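Local coordinates for protein UDP-glucose 4-epimerase (Brucella ovis, PDB 4WOK) that probably interconverts UDP-glucose and UDP-galactose, using a bound NAD as the redox cofactor for inversion at C4 of the sugar, at residues A208-Y222 and R282-P296. The protein carries 2 engineered substitutions. Numbering follows the deposited sequence. Where two conformers were deposited one is given.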
# COMPACT_ATOMS: atom_id res chain seq x y z
N ALA A 208 -9.91 -21.01 1.91
CA ALA A 208 -9.29 -22.24 2.41
C ALA A 208 -9.73 -22.51 3.85
O ALA A 208 -9.90 -23.65 4.26
CB ALA A 208 -7.78 -22.16 2.32
N ALA A 209 -9.94 -21.44 4.61
CA ALA A 209 -10.32 -21.56 6.01
C ALA A 209 -11.82 -21.77 6.22
O ALA A 209 -12.25 -22.07 7.34
CB ALA A 209 -9.87 -20.32 6.77
N GLY A 210 -12.61 -21.59 5.17
CA GLY A 210 -14.04 -21.81 5.25
C GLY A 210 -14.76 -20.55 5.67
O GLY A 210 -15.95 -20.57 5.96
N ARG A 211 -14.03 -19.44 5.70
CA ARG A 211 -14.63 -18.15 6.02
C ARG A 211 -15.30 -17.57 4.79
O ARG A 211 -16.19 -16.73 4.89
CB ARG A 211 -13.57 -17.19 6.58
CG ARG A 211 -12.94 -17.71 7.87
CD ARG A 211 -11.96 -16.71 8.48
NE ARG A 211 -11.53 -17.12 9.81
CZ ARG A 211 -10.85 -16.35 10.66
NH1 ARG A 211 -10.52 -15.11 10.31
NH2 ARG A 211 -10.50 -16.80 11.85
N LEU A 212 -14.86 -18.03 3.61
CA LEU A 212 -15.56 -17.80 2.35
C LEU A 212 -15.87 -19.15 1.74
O LEU A 212 -15.15 -20.13 1.97
CB LEU A 212 -14.73 -16.97 1.37
CG LEU A 212 -14.52 -15.49 1.66
CD1 LEU A 212 -13.57 -14.90 0.62
CD2 LEU A 212 -15.85 -14.75 1.66
N ASP A 213 -16.94 -19.23 0.95
CA ASP A 213 -17.32 -20.50 0.36
C ASP A 213 -16.43 -20.89 -0.81
O ASP A 213 -16.08 -22.06 -0.97
CB ASP A 213 -18.78 -20.45 -0.10
CG ASP A 213 -19.76 -20.60 1.05
OD1 ASP A 213 -19.65 -21.60 1.80
OD2 ASP A 213 -20.64 -19.73 1.21
N VAL A 214 -16.11 -19.92 -1.66
CA VAL A 214 -15.32 -20.19 -2.86
C VAL A 214 -14.35 -19.05 -3.14
O VAL A 214 -14.51 -17.94 -2.63
CB VAL A 214 -16.20 -20.41 -4.12
CG1 VAL A 214 -17.16 -21.55 -3.91
CG2 VAL A 214 -16.96 -19.15 -4.48
N LEU A 215 -13.34 -19.34 -3.95
CA LEU A 215 -12.53 -18.27 -4.53
C LEU A 215 -12.73 -18.33 -6.03
O LEU A 215 -12.26 -19.26 -6.69
CB LEU A 215 -11.06 -18.41 -4.16
CG LEU A 215 -10.17 -17.35 -4.82
CD1 LEU A 215 -10.29 -15.98 -4.11
CD2 LEU A 215 -8.72 -17.78 -4.91
N GLU A 216 -13.46 -17.36 -6.56
CA GLU A 216 -13.63 -17.27 -8.00
C GLU A 216 -12.34 -16.73 -8.62
O GLU A 216 -11.84 -15.69 -8.21
CB GLU A 216 -14.83 -16.38 -8.35
CG GLU A 216 -16.17 -17.11 -8.27
CD GLU A 216 -17.34 -16.23 -8.68
OE1 GLU A 216 -17.26 -15.00 -8.51
OE2 GLU A 216 -18.35 -16.79 -9.18
N VAL A 217 -11.81 -17.47 -9.58
CA VAL A 217 -10.59 -17.10 -10.27
C VAL A 217 -10.89 -16.95 -11.75
O VAL A 217 -11.39 -17.88 -12.38
CB VAL A 217 -9.47 -18.14 -10.07
CG1 VAL A 217 -8.30 -17.87 -11.01
CG2 VAL A 217 -9.01 -18.16 -8.62
N TYR A 218 -10.59 -15.78 -12.31
CA TYR A 218 -10.99 -15.49 -13.68
C TYR A 218 -9.89 -15.78 -14.70
O TYR A 218 -9.07 -14.91 -15.02
CB TYR A 218 -11.47 -14.03 -13.77
CG TYR A 218 -12.82 -13.85 -13.11
CD1 TYR A 218 -13.99 -14.13 -13.81
CD2 TYR A 218 -12.93 -13.44 -11.79
CE1 TYR A 218 -15.23 -13.99 -13.22
CE2 TYR A 218 -14.18 -13.30 -11.18
CZ TYR A 218 -15.33 -13.58 -11.91
OH TYR A 218 -16.58 -13.45 -11.35
N GLY A 219 -9.86 -17.01 -15.19
CA GLY A 219 -8.97 -17.39 -16.27
C GLY A 219 -7.86 -18.35 -15.90
O GLY A 219 -7.09 -18.11 -14.96
N ASP A 220 -7.76 -19.44 -16.66
CA ASP A 220 -6.66 -20.38 -16.51
C ASP A 220 -5.94 -20.56 -17.84
O ASP A 220 -5.10 -21.46 -17.99
CB ASP A 220 -7.16 -21.74 -15.98
CG ASP A 220 -8.26 -22.35 -16.84
OD1 ASP A 220 -8.63 -21.77 -17.88
OD2 ASP A 220 -8.75 -23.44 -16.47
N ASP A 221 -6.27 -19.71 -18.81
CA ASP A 221 -5.68 -19.81 -20.14
C ASP A 221 -4.92 -18.54 -20.54
O ASP A 221 -4.80 -18.22 -21.72
CB ASP A 221 -6.75 -20.13 -21.19
CG ASP A 221 -7.77 -19.01 -21.37
OD1 ASP A 221 -8.15 -18.36 -20.36
OD2 ASP A 221 -8.21 -18.78 -22.52
N TYR A 222 -4.39 -17.82 -19.55
CA TYR A 222 -3.47 -16.72 -19.82
C TYR A 222 -2.19 -17.21 -20.49
O TYR A 222 -1.85 -18.39 -20.39
CB TYR A 222 -3.08 -16.00 -18.53
CG TYR A 222 -4.15 -15.18 -17.86
CD1 TYR A 222 -5.02 -15.76 -16.94
CD2 TYR A 222 -4.27 -13.82 -18.10
CE1 TYR A 222 -5.99 -15.00 -16.29
CE2 TYR A 222 -5.23 -13.06 -17.47
CZ TYR A 222 -6.09 -13.65 -16.57
OH TYR A 222 -7.05 -12.88 -15.94
N ARG A 282 -4.61 -26.88 4.08
CA ARG A 282 -5.99 -26.71 3.66
C ARG A 282 -6.03 -26.15 2.25
O ARG A 282 -5.37 -25.16 1.96
CB ARG A 282 -6.74 -25.82 4.65
CG ARG A 282 -6.68 -26.38 6.06
CD ARG A 282 -7.62 -25.66 6.99
NE ARG A 282 -9.02 -25.90 6.65
CZ ARG A 282 -10.05 -25.49 7.39
NH1 ARG A 282 -9.82 -24.84 8.52
NH2 ARG A 282 -11.29 -25.74 7.00
N SER A 283 -6.78 -26.79 1.37
CA SER A 283 -6.84 -26.36 -0.02
C SER A 283 -7.80 -25.19 -0.20
O SER A 283 -8.77 -25.04 0.55
CB SER A 283 -7.28 -27.51 -0.92
OG SER A 283 -8.63 -27.84 -0.68
N VAL A 284 -7.51 -24.36 -1.19
CA VAL A 284 -8.38 -23.24 -1.55
C VAL A 284 -9.46 -23.73 -2.51
O VAL A 284 -9.15 -24.28 -3.56
CB VAL A 284 -7.59 -22.10 -2.21
CG1 VAL A 284 -8.52 -20.93 -2.54
CG2 VAL A 284 -6.44 -21.66 -1.32
N PRO A 285 -10.74 -23.54 -2.16
CA PRO A 285 -11.82 -24.05 -3.03
C PRO A 285 -12.05 -23.16 -4.26
O PRO A 285 -13.01 -22.41 -4.32
CB PRO A 285 -13.04 -24.05 -2.11
CG PRO A 285 -12.76 -22.94 -1.12
CD PRO A 285 -11.27 -23.03 -0.88
N VAL A 286 -11.15 -23.29 -5.24
CA VAL A 286 -11.18 -22.46 -6.44
C VAL A 286 -12.35 -22.77 -7.35
O VAL A 286 -12.66 -23.92 -7.62
CB VAL A 286 -9.88 -22.62 -7.24
CG1 VAL A 286 -9.96 -21.86 -8.56
CG2 VAL A 286 -8.70 -22.12 -6.43
N ALA A 287 -13.01 -21.71 -7.81
CA ALA A 287 -14.00 -21.83 -8.87
C ALA A 287 -13.44 -21.10 -10.08
O ALA A 287 -13.43 -19.87 -10.12
CB ALA A 287 -15.33 -21.25 -8.45
N MET A 288 -12.96 -21.86 -11.05
CA MET A 288 -12.34 -21.29 -12.23
C MET A 288 -13.41 -20.79 -13.20
O MET A 288 -14.27 -21.55 -13.64
CB MET A 288 -11.44 -22.33 -12.91
CG MET A 288 -10.46 -21.74 -13.90
SD MET A 288 -9.32 -20.57 -13.12
CE MET A 288 -8.24 -21.69 -12.22
N ARG A 289 -13.34 -19.50 -13.51
CA ARG A 289 -14.26 -18.84 -14.43
C ARG A 289 -13.53 -18.39 -15.69
O ARG A 289 -12.30 -18.34 -15.72
CB ARG A 289 -14.92 -17.63 -13.76
CG ARG A 289 -15.61 -17.93 -12.45
CD ARG A 289 -17.05 -18.33 -12.67
NE ARG A 289 -17.98 -17.27 -12.25
CZ ARG A 289 -18.57 -16.42 -13.07
NH1 ARG A 289 -19.39 -15.49 -12.59
NH2 ARG A 289 -18.35 -16.49 -14.38
N ALA A 290 -14.30 -18.03 -16.71
CA ALA A 290 -13.73 -17.55 -17.97
C ALA A 290 -12.88 -16.30 -17.77
O ALA A 290 -13.24 -15.39 -17.02
CB ALA A 290 -14.83 -17.28 -18.98
N ARG A 291 -11.73 -16.27 -18.44
CA ARG A 291 -10.88 -15.09 -18.44
C ARG A 291 -11.62 -13.92 -19.05
O ARG A 291 -12.33 -14.08 -20.05
CB ARG A 291 -9.58 -15.37 -19.20
CG ARG A 291 -8.65 -14.18 -19.32
CD ARG A 291 -7.32 -14.62 -19.91
NE ARG A 291 -7.50 -15.51 -21.05
CZ ARG A 291 -7.69 -15.09 -22.30
NH1 ARG A 291 -7.72 -13.79 -22.56
NH2 ARG A 291 -7.85 -15.96 -23.28
N ARG A 292 -11.48 -12.75 -18.45
CA ARG A 292 -12.05 -11.52 -19.00
C ARG A 292 -11.14 -10.98 -20.10
O ARG A 292 -9.94 -10.82 -19.89
CB ARG A 292 -12.25 -10.47 -17.90
CG ARG A 292 -13.19 -10.92 -16.80
CD ARG A 292 -13.27 -9.92 -15.66
NE ARG A 292 -14.25 -10.34 -14.66
CZ ARG A 292 -14.43 -9.73 -13.49
NH1 ARG A 292 -13.70 -8.68 -13.16
NH2 ARG A 292 -15.35 -10.18 -12.65
N ALA A 293 -11.72 -10.72 -21.27
CA ALA A 293 -10.95 -10.23 -22.41
C ALA A 293 -10.24 -8.92 -22.09
O ALA A 293 -10.78 -8.07 -21.38
CB ALA A 293 -11.85 -10.06 -23.63
N GLY A 294 -9.02 -8.77 -22.59
CA GLY A 294 -8.25 -7.56 -22.36
C GLY A 294 -7.67 -7.44 -20.96
O GLY A 294 -7.27 -6.36 -20.53
N ASP A 295 -7.60 -8.56 -20.24
CA ASP A 295 -6.97 -8.57 -18.93
C ASP A 295 -5.52 -9.04 -19.05
O ASP A 295 -5.26 -10.09 -19.63
CB ASP A 295 -7.73 -9.46 -17.95
CG ASP A 295 -7.31 -9.24 -16.51
OD1 ASP A 295 -7.30 -8.08 -16.06
OD2 ASP A 295 -6.98 -10.23 -15.82
N PRO A 296 -4.58 -8.26 -18.50
CA PRO A 296 -3.14 -8.53 -18.62
C PRO A 296 -2.73 -9.84 -17.97
O PRO A 296 -3.19 -10.14 -16.87
CB PRO A 296 -2.50 -7.35 -17.88
CG PRO A 296 -3.55 -6.29 -17.85
CD PRO A 296 -4.85 -7.02 -17.76
O HOH W 1 -10.06 -26.02 3.07
O HOH W 2 -9.71 -12.12 -16.33
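Leu215 N donates to Pro285 O, and from there the backbones of strands 215-218 and 286-289 run parallel: Ala287 N bonds to Leu215 O and Val217 N to Ala287 O. The ladder continues with Arg289 N to Val217 O, 2.8 Å long. On one face Val217 packs CG2 against Val286 CG1 and CG1 against Met288 SD (3.6 Å), with Ile269 and Arg270 of helix 269-280 covering this side. This two-stranded parallel sheet probably belongs to the smaller C-terminal region, which in related epimerases of the short-chain dehydrogenase/reductase family adjoins the NAD-binding Rossmann domain and helps bind the nucleotide sugar. The opposite face carries Glu216, Ala287, Tyr218 and Arg289. In one of its two conformers Arg289 points NE at Glu216 OE2 (3.1 Å), a salt bridge whose N-H...O bond is nearly straight but whose occupancy is doubtful. Beyond the strands, Arg291 holds both carboxylate oxygens of Asp221 through one guanidinium edge, NE to OD1 (3.0 Å) and NH2 to OD2 (2.9 Å). The turn at chi3 (45°) swings NE off the line of the chain toward Asp221, while Arg291 CD stays over the Tyr222 ring, 3.5 Å from its centroid, in a CH-pi contact. The outstretched Arg292 side chain makes a cation-pi interaction, its CZ 4.1 Å from the Tyr218 ring centroid. One water donates to Tyr222 OH and accepts from Arg292 N; another bridges Ala208 O and Ser283 O.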